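Local coordinates for chitinase (Paenibacillus sp. FPU-7, PDB 5GZT), which probably catalyses the random endo-hydrolysis of beta-1,4-linked N-acetylglucosamine chains in chitin and chitodextrins, at residues D75-A80 with R95-A100; A105-A110 with T124-Q129. All blocks are in the same frame, centred on the assembly; numbering follows the deposited sequence. Where two conformers were deposited one is given.

Contact 1. Residues D75-A80 with R95-A100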
loop_
_atom_site.group_PDB
_atom_site.type_symbol
_atom_site.label_atom_id
_atom_site.label_comp_id
_atom_site.label_asym_id
_atom_site.label_seq_id
_atom_site.Cartn_x
_atom_site.Cartn_y
_atom_site.Cartn_z
ATOM N N ASP B 75 20.049 -54.055 -5.704
ATOM C CA ASP B 75 21.039 -53.898 -6.717
ATOM C C ASP B 75 21.142 -55.238 -7.350
ATOM O O ASP B 75 21.388 -56.247 -6.661
ATOM C CB ASP B 75 22.442 -53.525 -6.164
ATOM C CG ASP B 75 22.476 -52.158 -5.507
ATOM O OD1 ASP B 75 22.222 -51.148 -6.160
ATOM O OD2 ASP B 75 22.828 -52.079 -4.342
ATOM N N VAL B 76 20.993 -55.238 -8.664
ATOM C CA VAL B 76 21.190 -56.445 -9.434
ATOM C C VAL B 76 22.173 -56.086 -10.507
ATOM O O VAL B 76 21.921 -55.168 -11.281
ATOM C CB VAL B 76 19.911 -56.905 -10.127
ATOM C CG1 VAL B 76 20.183 -58.136 -11.010
ATOM C CG2 VAL B 76 18.852 -57.143 -9.102
ATOM N N ASP B 77 23.184 -56.925 -10.614
ATOM C CA ASP B 77 24.362 -56.685 -11.364
ATOM C C ASP B 77 24.673 -57.793 -12.330
ATOM O O ASP B 77 24.943 -58.916 -11.864
ATOM C CB ASP B 77 25.512 -56.649 -10.344
ATOM C CG ASP B 77 26.190 -55.388 -10.342
ATOM O OD1 ASP B 77 25.602 -54.382 -9.841
ATOM O OD2 ASP B 77 27.283 -55.450 -10.903
ATOM N N VAL B 78 24.746 -57.493 -13.625
ATOM C CA VAL B 78 25.040 -58.489 -14.627
ATOM C C VAL B 78 26.483 -58.195 -15.028
ATOM O O VAL B 78 26.752 -57.217 -15.736
ATOM C CB VAL B 78 24.105 -58.371 -15.826
ATOM C CG1 VAL B 78 24.357 -59.450 -16.825
ATOM C CG2 VAL B 78 22.663 -58.307 -15.373
ATOM N N ALA B 79 27.394 -59.093 -14.623
ATOM C CA ALA B 79 28.836 -58.891 -14.735
ATOM C C ALA B 79 29.441 -60.210 -15.213
ATOM O O ALA B 79 30.216 -60.867 -14.490
ATOM C CB ALA B 79 29.366 -58.503 -13.345
ATOM N N ALA B 80 29.017 -60.648 -16.389
ATOM C CA ALA B 80 29.297 -62.012 -16.816
ATOM C C ALA B 80 29.507 -61.972 -18.302
ATOM O O ALA B 80 28.638 -61.498 -19.049
ATOM C CB ALA B 80 28.148 -62.950 -16.399
ATOM N N ARG B 95 18.128 -50.900 -8.785
ATOM C CA ARG B 95 19.192 -50.520 -9.686
ATOM C C ARG B 95 19.682 -51.778 -10.367
ATOM O O ARG B 95 20.180 -52.714 -9.746
ATOM C CB ARG B 95 20.304 -49.724 -8.942
ATOM C CG ARG B 95 19.841 -48.361 -8.363
ATOM C CD ARG B 95 20.739 -47.742 -7.244
ATOM N NE ARG B 95 21.051 -48.743 -6.219
ATOM C CZ ARG B 95 20.317 -49.005 -5.120
ATOM N NH1 ARG B 95 19.228 -48.339 -4.807
ATOM N NH2 ARG B 95 20.684 -49.964 -4.334
ATOM N N LEU B 96 19.532 -51.788 -11.671
ATOM C CA LEU B 96 20.005 -52.934 -12.419
ATOM C C LEU B 96 21.132 -52.389 -13.239
ATOM O O LEU B 96 20.947 -51.376 -13.935
ATOM C CB LEU B 96 18.884 -53.460 -13.324
ATOM C CG LEU B 96 19.114 -54.546 -14.370
ATOM C CD1 LEU B 96 19.920 -55.725 -13.952
ATOM C CD2 LEU B 96 17.731 -55.052 -14.846
ATOM N N THR B 97 22.258 -53.093 -13.250
ATOM C CA THR B 97 23.450 -52.606 -13.914
ATOM C C THR B 97 23.990 -53.682 -14.781
ATOM O O THR B 97 24.161 -54.802 -14.314
ATOM C CB THR B 97 24.512 -52.148 -12.849
ATOM O OG1 THR B 97 24.005 -51.011 -12.114
ATOM C CG2 THR B 97 25.838 -51.790 -13.547
ATOM N N VAL B 98 24.269 -53.344 -16.053
ATOM C CA VAL B 98 24.812 -54.285 -16.965
ATOM C C VAL B 98 26.259 -53.808 -17.220
ATOM O O VAL B 98 26.496 -52.736 -17.772
ATOM C CB VAL B 98 23.987 -54.352 -18.256
ATOM C CG1 VAL B 98 24.533 -55.440 -19.118
ATOM C CG2 VAL B 98 22.483 -54.576 -17.932
ATOM N N ALA B 99 27.211 -54.644 -16.842
ATOM C CA ALA B 99 28.633 -54.282 -16.862
ATOM C C ALA B 99 29.212 -54.377 -18.231
ATOM O O ALA B 99 28.713 -55.125 -19.089
ATOM C CB ALA B 99 29.415 -55.223 -15.916
ATOM N N ALA B 100 30.358 -53.695 -18.391
ATOM C CA ALA B 100 31.096 -53.601 -19.636
ATOM C C ALA B 100 31.561 -54.951 -20.100
ATOM O O ALA B 100 31.811 -55.159 -21.328
ATOM C CB ALA B 100 32.335 -52.658 -19.453
HETATM O O HOH W 1 23.306 -52.547 -9.624
#

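Contact 2. Residues A105-A110 with T124-Q129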
loop_
_atom_site.group_PDB
_atom_site.type_symbol
_atom_site.label_atom_id
_atom_site.label_comp_id
_atom_site.label_asym_id
_atom_site.label_seq_id
_atom_site.Cartn_x
_atom_site.Cartn_y
_atom_site.Cartn_z
ATOM N N ALA B 105 24.732 -58.876 -23.785
ATOM C CA ALA B 105 23.751 -59.015 -22.694
ATOM C C ALA B 105 22.269 -58.885 -23.207
ATOM O O ALA B 105 22.003 -58.097 -24.116
ATOM C CB ALA B 105 24.007 -58.000 -21.588
ATOM N N VAL B 106 21.351 -59.692 -22.662
ATOM C CA VAL B 106 19.905 -59.491 -22.945
ATOM C C VAL B 106 19.220 -59.443 -21.628
ATOM O O VAL B 106 19.480 -60.320 -20.773
ATOM C CB VAL B 106 19.300 -60.700 -23.732
ATOM C CG1 VAL B 106 17.774 -60.543 -23.916
ATOM C CG2 VAL B 106 20.026 -60.856 -25.078
ATOM N N ILE B 107 18.303 -58.477 -21.493
ATOM C CA ILE B 107 17.576 -58.293 -20.276
ATOM C C ILE B 107 16.101 -58.400 -20.708
ATOM O O ILE B 107 15.646 -57.599 -21.545
ATOM C CB ILE B 107 17.776 -56.918 -19.661
ATOM C CG1 ILE B 107 19.259 -56.589 -19.420
ATOM C CG2 ILE B 107 17.021 -56.867 -18.360
ATOM C CD1 ILE B 107 19.938 -57.366 -18.272
ATOM N N VAL B 108 15.364 -59.350 -20.124
ATOM C CA VAL B 108 13.928 -59.577 -20.498
ATOM C C VAL B 108 13.093 -59.161 -19.313
ATOM O O VAL B 108 13.188 -59.821 -18.217
ATOM C CB VAL B 108 13.619 -61.038 -20.823
ATOM C CG1 VAL B 108 12.179 -61.154 -21.399
ATOM C CG2 VAL B 108 14.705 -61.651 -21.716
ATOM N N LEU B 109 12.311 -58.083 -19.480
ATOM C CA LEU B 109 11.536 -57.568 -18.384
ATOM C C LEU B 109 10.096 -57.867 -18.685
ATOM O O LEU B 109 9.518 -57.268 -19.611
ATOM C CB LEU B 109 11.704 -56.035 -18.225
ATOM C CG LEU B 109 13.150 -55.512 -18.005
ATOM C CD1 LEU B 109 13.087 -54.031 -17.716
ATOM C CD2 LEU B 109 13.842 -56.217 -16.839
ATOM N N ALA B 110 9.501 -58.730 -17.859
ATOM C CA ALA B 110 8.099 -59.166 -18.022
ATOM C C ALA B 110 7.183 -57.968 -17.736
ATOM O O ALA B 110 7.617 -57.005 -17.097
ATOM C CB ALA B 110 7.776 -60.380 -17.101
ATOM N N THR B 124 23.172 -53.465 -25.008
ATOM C CA THR B 124 22.252 -54.371 -24.351
ATOM C C THR B 124 20.937 -54.384 -25.070
ATOM O O THR B 124 20.423 -53.327 -25.498
ATOM C CB THR B 124 21.941 -53.962 -22.887
ATOM O OG1 THR B 124 21.366 -52.649 -22.852
ATOM C CG2 THR B 124 23.175 -53.985 -22.047
ATOM N N GLN B 125 20.365 -55.569 -25.187
ATOM C CA GLN B 125 18.995 -55.686 -25.719
ATOM C C GLN B 125 18.031 -55.853 -24.555
ATOM O O GLN B 125 18.112 -56.848 -23.854
ATOM C CB GLN B 125 18.896 -56.880 -26.638
ATOM C CG GLN B 125 19.663 -56.679 -27.937
ATOM C CD GLN B 125 19.522 -57.864 -28.900
ATOM O OE1 GLN B 125 20.093 -58.951 -28.682
ATOM N NE2 GLN B 125 18.729 -57.665 -29.944
ATOM N N ILE B 126 17.084 -54.928 -24.408
ATOM C CA ILE B 126 16.116 -54.991 -23.337
ATOM C C ILE B 126 14.773 -55.297 -24.029
ATOM O O ILE B 126 14.310 -54.556 -24.934
ATOM C CB ILE B 126 15.959 -53.704 -22.510
ATOM C CG1 ILE B 126 17.316 -53.332 -21.791
ATOM C CG2 ILE B 126 14.844 -53.832 -21.438
ATOM C CD1 ILE B 126 18.231 -52.477 -22.655
ATOM N N LYS B 127 14.171 -56.381 -23.564
ATOM C CA LYS B 127 12.988 -56.968 -24.183
ATOM C C LYS B 127 11.871 -56.984 -23.180
ATOM O O LYS B 127 12.111 -57.099 -21.950
ATOM C CB LYS B 127 13.289 -58.438 -24.540
ATOM C CG LYS B 127 14.419 -58.572 -25.567
ATOM C CD LYS B 127 14.677 -59.988 -26.074
ATOM C CE LYS B 127 15.824 -59.887 -27.140
ATOM N NZ LYS B 127 16.354 -61.184 -27.670
ATOM N N GLY B 128 10.677 -57.027 -23.733
ATOM C CA GLY B 128 9.476 -57.272 -22.987
ATOM C C GLY B 128 8.805 -55.950 -22.699
ATOM O O GLY B 128 9.334 -54.917 -23.040
ATOM N N GLN B 129 7.671 -56.052 -21.979
ATOM C CA GLN B 129 6.744 -54.963 -21.731
ATOM C C GLN B 129 6.931 -54.381 -20.343
ATOM O O GLN B 129 6.288 -53.367 -20.016
ATOM C CB GLN B 129 5.250 -55.487 -21.978
ATOM C CG GLN B 129 5.013 -55.742 -23.453
ATOM C CD GLN B 129 5.142 -54.514 -24.355
ATOM O OE1 GLN B 129 5.962 -54.459 -25.346
ATOM N NE2 GLN B 129 4.346 -53.518 -24.040
#

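Contact 1. Residues D75-A80 with R95-A100
Within a parallel beta-helix, strands from two successive coils run side by side here, with Asp75 and Arg95 joined by a salt bridge on their outer face. Asp75 OD1 accepts from both Arg95 NE and Arg95 NH2, at 2.7 Å each, while NH2 also reaches Asp75 OD2 at 3.0 Å. The guanidinium thus takes the carboxylate side-on, with OD2 in its plane; NE meets OD1 on the syn side, but NH2 sits above the carboxylate plane, the two planes being 64° apart. A bend at chi3 of Arg95 (-48°) turns NE back toward the aspartate. Arg95 has two deposited conformers; this geometry is that of one. An alanine in place of Asp75 would probably leave the guanidinium without this countercharge and freer to swing.

On the same face, Asp77 and Thr97 lie side by side, and a water within bonding distance of Asp77 OD1, Thr97 OG1 and Arg95 O has more acceptors around it than protons, so these bonds are probably shared. Between the strands the bonding is that of an in-register parallel sheet, as expected of stacked coils: Val76 N to Arg95 O, Thr97 N to Val76 O, Val78 N to Thr97 O, and Ala99 N to Val78 O at 2.8 Å.

The other face is apolar and turned into the beta-helix interior. Leu96 CG stands anti to the backbone N (chi1 172°), and the turn at chi2 brings CD1 to 3.8 Å from Val76 CG1; the same methyl lies 4.0 Å from Val78 CG2. Leu86 of strand 85-89 packs on both Val76 and Leu96.

Contact 2. Residues A105-A110 with T124-Q129
The carboxamide of Gln125 is the flat side-chain group that meets the facing strand, and it does so through its oxygen, OE1 lying 4.1 Å from Val106 CG2. On the same outer face of the sheet, Lys127 lays its chain obliquely across Val106. Its CG stands beside the backbone N (chi1 -63°) and the chain is extended beyond, with CD 3.8 Å from Val106 CG1 and CE equally near, so the aliphatic part of the lysine shields the valine.

The inner face is largely aliphatic. Ile126 CG1 comes to 4.2 Å from Ile107 CB, while CG2 lies by Ile107 O and 4.1 Å from Leu109 CD1, the leucine and isoleucine side by side and pointing the same way. Thr124 CG2 meets Ala105 CB at 4.1 Å.

Four backbone bonds hold the parallel strands together. The first, Gln125 N to Ala105 O, is the longest at 3.2 Å and its donor is tilted from the carbonyl plane; Ile107 N to Gln125 O and Lys127 N to Ile107 O follow, and Leu109 N to Lys127 O closes the run at 2.7 Å. Just past it the chain turns at Gly128, whose phi of 99° is ill suited to a side chain; a CB would also clash with Leu109 O.

In this parallel beta-helix, strand 106-109 has strand 85-89 on its other side, bonded to Pro84, Leu86 and Val88 through Val106 and Val108, while strand 145-146 follows 125-127. Across the interior, Ile107 rests on Leu96 and Val98 of strand 92-98, and Ile126 on Leu118 and Leu120 of strand 114-120.

In the fold
Contacts 1 and 2 belong to different parallel sheets of the beta-helix, their centres about 13 Å apart, and the chain completes contact 1 before contact 2 begins. They meet in the interior, where Val98 carries much of the junction: its CG1 is 3.5 Å from Thr124 CG2, in one of two deposited conformers of the threonine, and 3.6 Å from Ala105 CB, and its CG2 is 3.8 Å from Ile107 CD1. Leu96 CD2 adds a contact at 4.0 Å with Ile107 CG2. The bound sodium ion, whose site includes Glu44, Thr50, Phe52 and Ser72, is about 10 Å from the side chain of Val76. Both contacts lie far out, their centres about 67 and 68 Å from that of the chain.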